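Local coordinates for Os03g0854200 protein (Oryza sativa Japonica Group, PDB 3HKM), which probably serves in the exosome, binds double-stranded DNA and single-stranded RNA, and shows hydrolytic DNase and phosphorolytic RNase activity in vitro, at residues 88-102 / 127-139. Residues are numbered along the deposited sequence; the frame is centred on the assembly and turned at random.
Sequences LQSICLLTVHPNTTT and LVFAGIPLKHLAV
The side chains of I91 and L134 run alongside each other in the same direction, CD1 of I91 3.8 Å from CG of L134, and show how apolar branches join two segments of one chain, each leaving a helix. CG1 of I91 sits between the backbone N and the carbonyl carbon (chi1 79°), which carries CD1 in among L127, L134 and A138, while CG2 turns to A138 and to H136, whose CE1 comes obliquely to 3.6 Å. With an alanine here, both branches are gone, which would probably leave L134 and A138 facing a gap and the H136 ring freer to turn. SG of C92 touches both CD1 of L134 and CG2 of I132, and CD2 of L88 meets CD1 of L127 at 3.6 Å. The backbones are bridged just once, at C92 and L134: N of K135 donates to O of I91 almost straight along the carbonyl, and N of L93 to O of P133 at 2.8 Å, tilted out of the carbonyl plane. Within the RNase PH fold this ties the end of helix 77-91 to the link between helix 115-130, closed by a Schellman motif at G131, and strand 138-145. CB and CG of K135 lie against O of I91, CE is 3.4 Å from O of S90, and a bend at chi4 (-83°) brings NZ beside the CD1 methyls of L93 and L94. CG of P133 meets the edge of the H97 ring, as V96 CG1 sits above one face, off toward the rim. T102 and I132 meet tip to tip, CG2 to CD1 at 3.7 Å.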
ATOM      1  N   LEU A  88      -7.816  -2.940   0.357  1.00 20.11           N
ATOM      2  CA  LEU A  88      -7.825  -3.818   1.511  1.00 20.15           C
ATOM      3  C   LEU A  88      -9.070  -4.689   1.538  1.00 21.54           C
ATOM      4  O   LEU A  88      -8.973  -5.896   1.723  1.00 20.70           O
ATOM      5  CB  LEU A  88      -7.715  -3.019   2.804  1.00 20.68           C
ATOM      6  CG  LEU A  88      -6.370  -2.371   3.100  1.00 18.97           C
ATOM      7  CD1 LEU A  88      -6.359  -1.949   4.538  1.00 16.92           C
ATOM      8  CD2 LEU A  88      -5.225  -3.330   2.822  1.00 18.25           C
ATOM      9  N   GLN A  89     -10.236  -4.074   1.359  1.00 20.92           N
ATOM     10  CA  GLN A  89     -11.486  -4.822   1.287  1.00 21.63           C
ATOM     11  C   GLN A  89     -11.373  -5.902   0.210  1.00 22.99           C
ATOM     12  O   GLN A  89     -11.915  -7.003   0.343  1.00 23.27           O
ATOM     13  CB  GLN A  89     -12.664  -3.878   1.002  1.00 21.99           C
ATOM     14  CG  GLN A  89     -12.964  -2.927   2.152  1.00 21.23           C
ATOM     15  CD  GLN A  89     -14.098  -1.963   1.863  1.00 23.55           C
ATOM     16  OE1 GLN A  89     -14.324  -1.566   0.720  1.00 24.52           O
ATOM     17  NE2 GLN A  89     -14.813  -1.570   2.909  1.00 24.03           N
ATOM     18  N   SER A  90     -10.643  -5.570  -0.848  1.00 21.13           N
ATOM     19  CA  SER A  90     -10.385  -6.479  -1.957  1.00 21.64           C
ATOM     20  C   SER A  90      -9.604  -7.733  -1.554  1.00 22.81           C
ATOM     21  O   SER A  90     -10.000  -8.854  -1.894  1.00 23.65           O
ATOM     22  CB  SER A  90      -9.633  -5.743  -3.071  1.00 21.71           C
ATOM     23  OG  SER A  90      -9.283  -6.629  -4.115  1.00 24.70           O
ATOM     24  N   ILE A  91      -8.500  -7.551  -0.836  1.00 21.11           N
ATOM     25  CA  ILE A  91      -7.623  -8.682  -0.538  1.00 21.09           C
ATOM     26  C   ILE A  91      -8.073  -9.487   0.666  1.00 20.18           C
ATOM     27  O   ILE A  91      -7.698 -10.638   0.806  1.00 20.27           O
ATOM     28  CB  ILE A  91      -6.157  -8.253  -0.317  1.00 21.49           C
ATOM     29  CG1 ILE A  91      -5.973  -7.676   1.088  1.00 19.88           C
ATOM     30  CG2 ILE A  91      -5.691  -7.287  -1.411  1.00 19.87           C
ATOM     31  CD1 ILE A  91      -4.540  -7.284   1.405  1.00 19.40           C
ATOM     32  N   CYS A  92      -8.872  -8.879   1.533  1.00 20.71           N
ATOM     33  CA  CYS A  92      -9.352  -9.558   2.731  1.00 21.00           C
ATOM     34  C   CYS A  92     -10.402 -10.601   2.387  1.00 23.53           C
ATOM     35  O   CYS A  92     -11.295 -10.348   1.573  1.00 24.88           O
ATOM     36  CB  CYS A  92      -9.923  -8.548   3.732  1.00 18.80           C
ATOM     37  SG  CYS A  92      -8.673  -7.589   4.640  1.00 21.10           S
ATOM     38  N   LEU A  93     -10.296 -11.782   2.995  1.00 23.15           N
ATOM     39  CA  LEU A  93     -11.360 -12.771   2.857  1.00 24.42           C
ATOM     40  C   LEU A  93     -12.504 -12.441   3.830  1.00 25.09           C
ATOM     41  O   LEU A  93     -12.348 -12.523   5.053  1.00 23.46           O
ATOM     42  CB  LEU A  93     -10.832 -14.191   3.067  1.00 23.27           C
ATOM     43  CG  LEU A  93     -11.817 -15.278   2.624  1.00 26.50           C
ATOM     44  CD1 LEU A  93     -12.538 -14.847   1.352  1.00 27.76           C
ATOM     45  CD2 LEU A  93     -11.120 -16.621   2.424  1.00 25.46           C
ATOM     46  N   LEU A  94     -13.652 -12.070   3.274  1.00 24.96           N
ATOM     47  CA  LEU A  94     -14.721 -11.430   4.041  1.00 25.34           C
ATOM     48  C   LEU A  94     -15.731 -12.414   4.615  1.00 27.76           C
ATOM     49  O   LEU A  94     -16.540 -12.069   5.479  1.00 27.74           O
ATOM     50  CB  LEU A  94     -15.432 -10.371   3.181  1.00 26.82           C
ATOM     51  CG  LEU A  94     -15.884 -10.736   1.753  1.00 32.15           C
ATOM     52  CD1 LEU A  94     -14.726 -11.142   0.808  1.00 28.98           C
ATOM     53  CD2 LEU A  94     -16.952 -11.819   1.782  1.00 31.07           C
ATOM     54  N   THR A  95     -15.666 -13.643   4.127  1.00 26.15           N
ATOM     55  CA  THR A  95     -16.623 -14.676   4.480  1.00 27.38           C
ATOM     56  C   THR A  95     -16.249 -15.447   5.756  1.00 26.93           C
ATOM     57  O   THR A  95     -17.044 -16.232   6.268  1.00 28.62           O
ATOM     58  CB  THR A  95     -16.775 -15.663   3.300  1.00 29.51           C
ATOM     59  OG1 THR A  95     -17.593 -16.773   3.691  1.00 36.03           O
ATOM     60  CG2 THR A  95     -15.411 -16.169   2.851  1.00 27.03           C
ATOM     61  N   VAL A  96     -15.043 -15.224   6.272  1.00 25.64           N
ATOM     62  CA  VAL A  96     -14.572 -15.983   7.429  1.00 24.27           C
ATOM     63  C   VAL A  96     -15.187 -15.501   8.749  1.00 25.71           C
ATOM     64  O   VAL A  96     -15.689 -16.313   9.542  1.00 26.02           O
ATOM     65  CB  VAL A  96     -13.032 -15.965   7.541  1.00 22.83           C
ATOM     66  CG1 VAL A  96     -12.574 -16.873   8.674  1.00 21.14           C
ATOM     67  CG2 VAL A  96     -12.399 -16.398   6.226  1.00 24.88           C
ATOM     68  N   HIS A  97     -15.152 -14.189   8.982  1.00 24.15           N
ATOM     69  CA  HIS A  97     -15.620 -13.633  10.243  1.00 22.44           C
ATOM     70  C   HIS A  97     -16.749 -12.634  10.061  1.00 23.91           C
ATOM     71  O   HIS A  97     -16.543 -11.436  10.213  1.00 24.18           O
ATOM     72  CB  HIS A  97     -14.466 -12.981  10.994  1.00 22.95           C
ATOM     73  CG  HIS A  97     -13.488 -13.963  11.550  1.00 22.64           C
ATOM     74  ND1 HIS A  97     -12.218 -14.122  11.038  1.00 22.71           N
ATOM     75  CD2 HIS A  97     -13.606 -14.861  12.555  1.00 20.18           C
ATOM     76  CE1 HIS A  97     -11.590 -15.070  11.713  1.00 20.53           C
ATOM     77  NE2 HIS A  97     -12.410 -15.532  12.641  1.00 22.39           N
ATOM     78  N   PRO A  98     -17.951 -13.134   9.743  1.00 23.96           N
ATOM     79  CA  PRO A  98     -19.153 -12.320   9.531  1.00 24.39           C
ATOM     80  C   PRO A  98     -19.545 -11.575  10.798  1.00 25.44           C
ATOM     81  O   PRO A  98     -19.180 -12.014  11.898  1.00 22.95           O
ATOM     82  CB  PRO A  98     -20.224 -13.356   9.190  1.00 25.21           C
ATOM     83  CG  PRO A  98     -19.465 -14.553   8.711  1.00 27.51           C
ATOM     84  CD  PRO A  98     -18.214 -14.564   9.525  1.00 25.80           C
ATOM     85  N   ASN A  99     -20.289 -10.481  10.634  1.00 24.92           N
ATOM     86  CA  ASN A  99     -20.672  -9.603  11.742  1.00 25.16           C
ATOM     87  C   ASN A  99     -19.470  -9.196  12.572  1.00 24.57           C
ATOM     88  O   ASN A  99     -19.445  -9.374  13.787  1.00 24.41           O
ATOM     89  CB  ASN A  99     -21.738 -10.247  12.626  1.00 26.00           C
ATOM     90  CG  ASN A  99     -22.352  -9.270  13.615  1.00 25.08           C
ATOM     91  OD1 ASN A  99     -22.807  -9.669  14.682  1.00 27.83           O
ATOM     92  ND2 ASN A  99     -22.367  -7.991  13.266  1.00 26.46           N
ATOM     93  N   THR A 100     -18.475  -8.639  11.893  1.00 25.80           N
ATOM     94  CA  THR A 100     -17.216  -8.282  12.523  1.00 25.54           C
ATOM     95  C   THR A 100     -16.627  -7.046  11.832  1.00 23.35           C
ATOM     96  O   THR A 100     -16.813  -6.851  10.641  1.00 24.53           O
ATOM     97  CB  THR A 100     -16.244  -9.482  12.444  1.00 24.60           C
ATOM     98  OG1 THR A 100     -15.666  -9.727  13.730  1.00 27.98           O
ATOM     99  CG2 THR A 100     -15.171  -9.273  11.393  1.00 22.53           C
ATOM    100  N   THR A 101     -15.933  -6.202  12.581  1.00 23.34           N
ATOM    101  CA  THR A 101     -15.300  -5.037  11.978  1.00 23.20           C
ATOM    102  C   THR A 101     -13.813  -4.996  12.296  1.00 23.20           C
ATOM    103  O   THR A 101     -13.409  -5.055  13.459  1.00 21.40           O
ATOM    104  CB  THR A 101     -15.952  -3.712  12.436  1.00 24.02           C
ATOM    105  OG1 THR A 101     -17.363  -3.752  12.190  1.00 25.96           O
ATOM    106  CG2 THR A 101     -15.348  -2.534  11.689  1.00 23.30           C
ATOM    107  N   THR A 102     -13.005  -4.895  11.246  1.00 21.15           N
ATOM    108  CA  THR A 102     -11.576  -4.689  11.385  1.00 20.49           C
ATOM    109  C   THR A 102     -11.228  -3.261  10.962  1.00 20.22           C
ATOM    110  O   THR A 102     -11.438  -2.876   9.817  1.00 19.64           O
ATOM    111  CB  THR A 102     -10.800  -5.722  10.550  1.00 21.35           C
ATOM    112  OG1 THR A 102     -11.138  -7.041  11.004  1.00 20.52           O
ATOM    113  CG2 THR A 102      -9.303  -5.515  10.669  1.00 19.28           C
ATOM    114  N   LEU A 127      -2.117  -6.316   8.606  1.00 18.03           N
ATOM    115  CA  LEU A 127      -3.229  -7.271   8.544  1.00 17.43           C
ATOM    116  C   LEU A 127      -2.747  -8.691   8.789  1.00 17.18           C
ATOM    117  O   LEU A 127      -3.365  -9.455   9.535  1.00 17.90           O
ATOM    118  CB  LEU A 127      -3.911  -7.228   7.177  1.00 16.63           C
ATOM    119  CG  LEU A 127      -4.706  -5.981   6.797  1.00 17.55           C
ATOM    120  CD1 LEU A 127      -4.931  -5.954   5.297  1.00 14.50           C
ATOM    121  CD2 LEU A 127      -6.022  -5.947   7.554  1.00 17.18           C
ATOM    122  N   VAL A 128      -1.656  -9.052   8.125  1.00 17.23           N
ATOM    123  CA  VAL A 128      -1.078 -10.376   8.302  1.00 17.72           C
ATOM    124  C   VAL A 128      -0.709 -10.582   9.764  1.00 19.16           C
ATOM    125  O   VAL A 128      -0.983 -11.637  10.342  1.00 19.43           O
ATOM    126  CB  VAL A 128       0.162 -10.579   7.411  1.00 17.78           C
ATOM    127  CG1 VAL A 128       0.932 -11.811   7.846  1.00 21.05           C
ATOM    128  CG2 VAL A 128      -0.257 -10.686   5.965  1.00 18.22           C
ATOM    129  N   PHE A 129      -0.097  -9.564  10.366  1.00 19.02           N
ATOM    130  CA  PHE A 129       0.324  -9.660  11.753  1.00 19.71           C
ATOM    131  C   PHE A 129      -0.840  -9.713  12.735  1.00 19.98           C
ATOM    132  O   PHE A 129      -0.712 -10.298  13.806  1.00 21.91           O
ATOM    133  CB  PHE A 129       1.253  -8.518  12.139  1.00 21.46           C
ATOM    134  CG  PHE A 129       1.723  -8.601  13.561  1.00 27.79           C
ATOM    135  CD1 PHE A 129       2.618  -9.595  13.952  1.00 29.64           C
ATOM    136  CD2 PHE A 129       1.253  -7.716  14.516  1.00 26.67           C
ATOM    137  CE1 PHE A 129       3.047  -9.688  15.266  1.00 29.31           C
ATOM    138  CE2 PHE A 129       1.674  -7.814  15.831  1.00 27.45           C
ATOM    139  CZ  PHE A 129       2.578  -8.795  16.203  1.00 26.67           C
ATOM    140  N   ALA A 130      -1.959  -9.089  12.377  1.00 18.45           N
ATOM    141  CA  ALA A 130      -3.154  -9.087  13.221  1.00 17.79           C
ATOM    142  C   ALA A 130      -3.969 -10.372  13.053  1.00 18.08           C
ATOM    143  O   ALA A 130      -4.965 -10.581  13.747  1.00 18.11           O
ATOM    144  CB  ALA A 130      -4.015  -7.876  12.918  1.00 17.42           C
ATOM    145  N   GLY A 131      -3.549 -11.232  12.131  1.00 17.53           N
ATOM    146  CA  GLY A 131      -4.284 -12.460  11.870  1.00 18.65           C
ATOM    147  C   GLY A 131      -5.620 -12.219  11.188  1.00 17.53           C
ATOM    148  O   GLY A 131      -6.619 -12.863  11.498  1.00 18.10           O
ATOM    149  N   ILE A 132      -5.641 -11.270  10.258  1.00 17.64           N
ATOM    150  CA  ILE A 132      -6.833 -11.016   9.465  1.00 16.41           C
ATOM    151  C   ILE A 132      -6.721 -11.892   8.239  1.00 18.13           C
ATOM    152  O   ILE A 132      -5.722 -11.834   7.526  1.00 19.27           O
ATOM    153  CB  ILE A 132      -6.914  -9.550   9.014  1.00 16.82           C
ATOM    154  CG1 ILE A 132      -6.634  -8.590  10.180  1.00 16.30           C
ATOM    155  CG2 ILE A 132      -8.255  -9.262   8.354  1.00 17.08           C
ATOM    156  CD1 ILE A 132      -7.584  -8.716  11.339  1.00 18.16           C
ATOM    157  N   PRO A 133      -7.738 -12.720   7.986  1.00 18.59           N
ATOM    158  CA  PRO A 133      -7.697 -13.631   6.835  1.00 19.09           C
ATOM    159  C   PRO A 133      -7.647 -12.883   5.492  1.00 20.11           C
ATOM    160  O   PRO A 133      -8.547 -12.107   5.176  1.00 19.56           O
ATOM    161  CB  PRO A 133      -9.007 -14.424   6.970  1.00 18.77           C
ATOM    162  CG  PRO A 133      -9.416 -14.265   8.397  1.00 19.83           C
ATOM    163  CD  PRO A 133      -8.950 -12.903   8.804  1.00 18.66           C
ATOM    164  N   LEU A 134      -6.600 -13.127   4.708  1.00 21.50           N
ATOM    165  CA  LEU A 134      -6.460 -12.509   3.396  1.00 19.49           C
ATOM    166  C   LEU A 134      -6.639 -13.541   2.283  1.00 24.35           C
ATOM    167  O   LEU A 134      -6.333 -14.723   2.475  1.00 24.21           O
ATOM    168  CB  LEU A 134      -5.082 -11.868   3.272  1.00 21.45           C
ATOM    169  CG  LEU A 134      -4.842 -10.394   3.622  1.00 21.94           C
ATOM    170  CD1 LEU A 134      -5.594  -9.941   4.860  1.00 19.90           C
ATOM    171  CD2 LEU A 134      -3.340 -10.143   3.764  1.00 22.67           C
ATOM    172  N   LYS A 135      -7.136 -13.097   1.124  1.00 22.76           N
ATOM    173  CA  LYS A 135      -7.186 -13.935  -0.081  1.00 23.56           C
ATOM    174  C   LYS A 135      -5.771 -14.151  -0.635  1.00 23.17           C
ATOM    175  O   LYS A 135      -5.450 -15.196  -1.195  1.00 23.73           O
ATOM    176  CB  LYS A 135      -8.033 -13.271  -1.174  1.00 22.05           C
ATOM    177  CG  LYS A 135      -9.514 -13.074  -0.877  1.00 23.23           C
ATOM    178  CD  LYS A 135     -10.203 -12.562  -2.139  1.00 24.82           C
ATOM    179  CE  LYS A 135     -11.556 -11.914  -1.868  1.00 27.50           C
ATOM    180  NZ  LYS A 135     -12.675 -12.903  -1.760  1.00 32.71           N
ATOM    181  N   HIS A 136      -4.940 -13.127  -0.487  1.00 21.88           N
ATOM    182  CA  HIS A 136      -3.586 -13.114  -1.021  1.00 23.19           C
ATOM    183  C   HIS A 136      -2.904 -11.854  -0.508  1.00 22.63           C
ATOM    184  O   HIS A 136      -3.565 -10.942  -0.008  1.00 20.46           O
ATOM    185  CB  HIS A 136      -3.615 -13.084  -2.550  1.00 23.79           C
ATOM    186  CG  HIS A 136      -4.642 -12.148  -3.106  1.00 24.47           C
ATOM    187  ND1 HIS A 136      -4.518 -10.778  -3.026  1.00 25.27           N
ATOM    188  CD2 HIS A 136      -5.826 -12.383  -3.719  1.00 24.35           C
ATOM    189  CE1 HIS A 136      -5.576 -10.208  -3.577  1.00 25.18           C
ATOM    190  NE2 HIS A 136      -6.384 -11.160  -4.006  1.00 26.30           N
ATOM    191  N   LEU A 137      -1.582 -11.813  -0.629  1.00 23.72           N
ATOM    192  CA  LEU A 137      -0.813 -10.612  -0.314  1.00 21.97           C
ATOM    193  C   LEU A 137      -1.088  -9.496  -1.324  1.00 20.36           C
ATOM    194  O   LEU A 137      -1.345  -9.760  -2.499  1.00 21.11           O
ATOM    195  CB  LEU A 137       0.684 -10.925  -0.341  1.00 21.97           C
ATOM    196  CG  LEU A 137       1.419 -11.316   0.936  1.00 21.56           C
ATOM    197  CD1 LEU A 137       0.673 -12.376   1.727  1.00 23.11           C
ATOM    198  CD2 LEU A 137       2.826 -11.766   0.591  1.00 20.48           C
ATOM    199  N   ALA A 138      -1.025  -8.253  -0.861  1.00 21.18           N
ATOM    200  CA  ALA A 138      -1.017  -7.100  -1.754  1.00 20.86           C
ATOM    201  C   ALA A 138       0.373  -6.458  -1.737  1.00 19.24           C
ATOM    202  O   ALA A 138       0.867  -6.053  -0.686  1.00 18.94           O
ATOM    203  CB  ALA A 138      -2.081  -6.096  -1.359  1.00 18.03           C
ATOM    204  N   VAL A 139       1.002  -6.381  -2.904  1.00 17.05           N
ATOM    205  CA  VAL A 139       2.307  -5.746  -3.032  1.00 18.09           C
ATOM    206  C   VAL A 139       2.204  -4.591  -4.032  1.00 18.75           C
ATOM    207  O   VAL A 139       1.967  -4.803  -5.218  1.00 18.15           O
ATOM    208  CB  VAL A 139       3.406  -6.779  -3.438  1.00 17.88           C
ATOM    209  CG1 VAL A 139       4.629  -6.088  -4.004  1.00 20.75           C
ATOM    210  CG2 VAL A 139       3.793  -7.633  -2.248  1.00 19.03           C
TER
HETATM  211  O   HOH W   1     -10.406 -10.855   6.323  1.00 21.79           O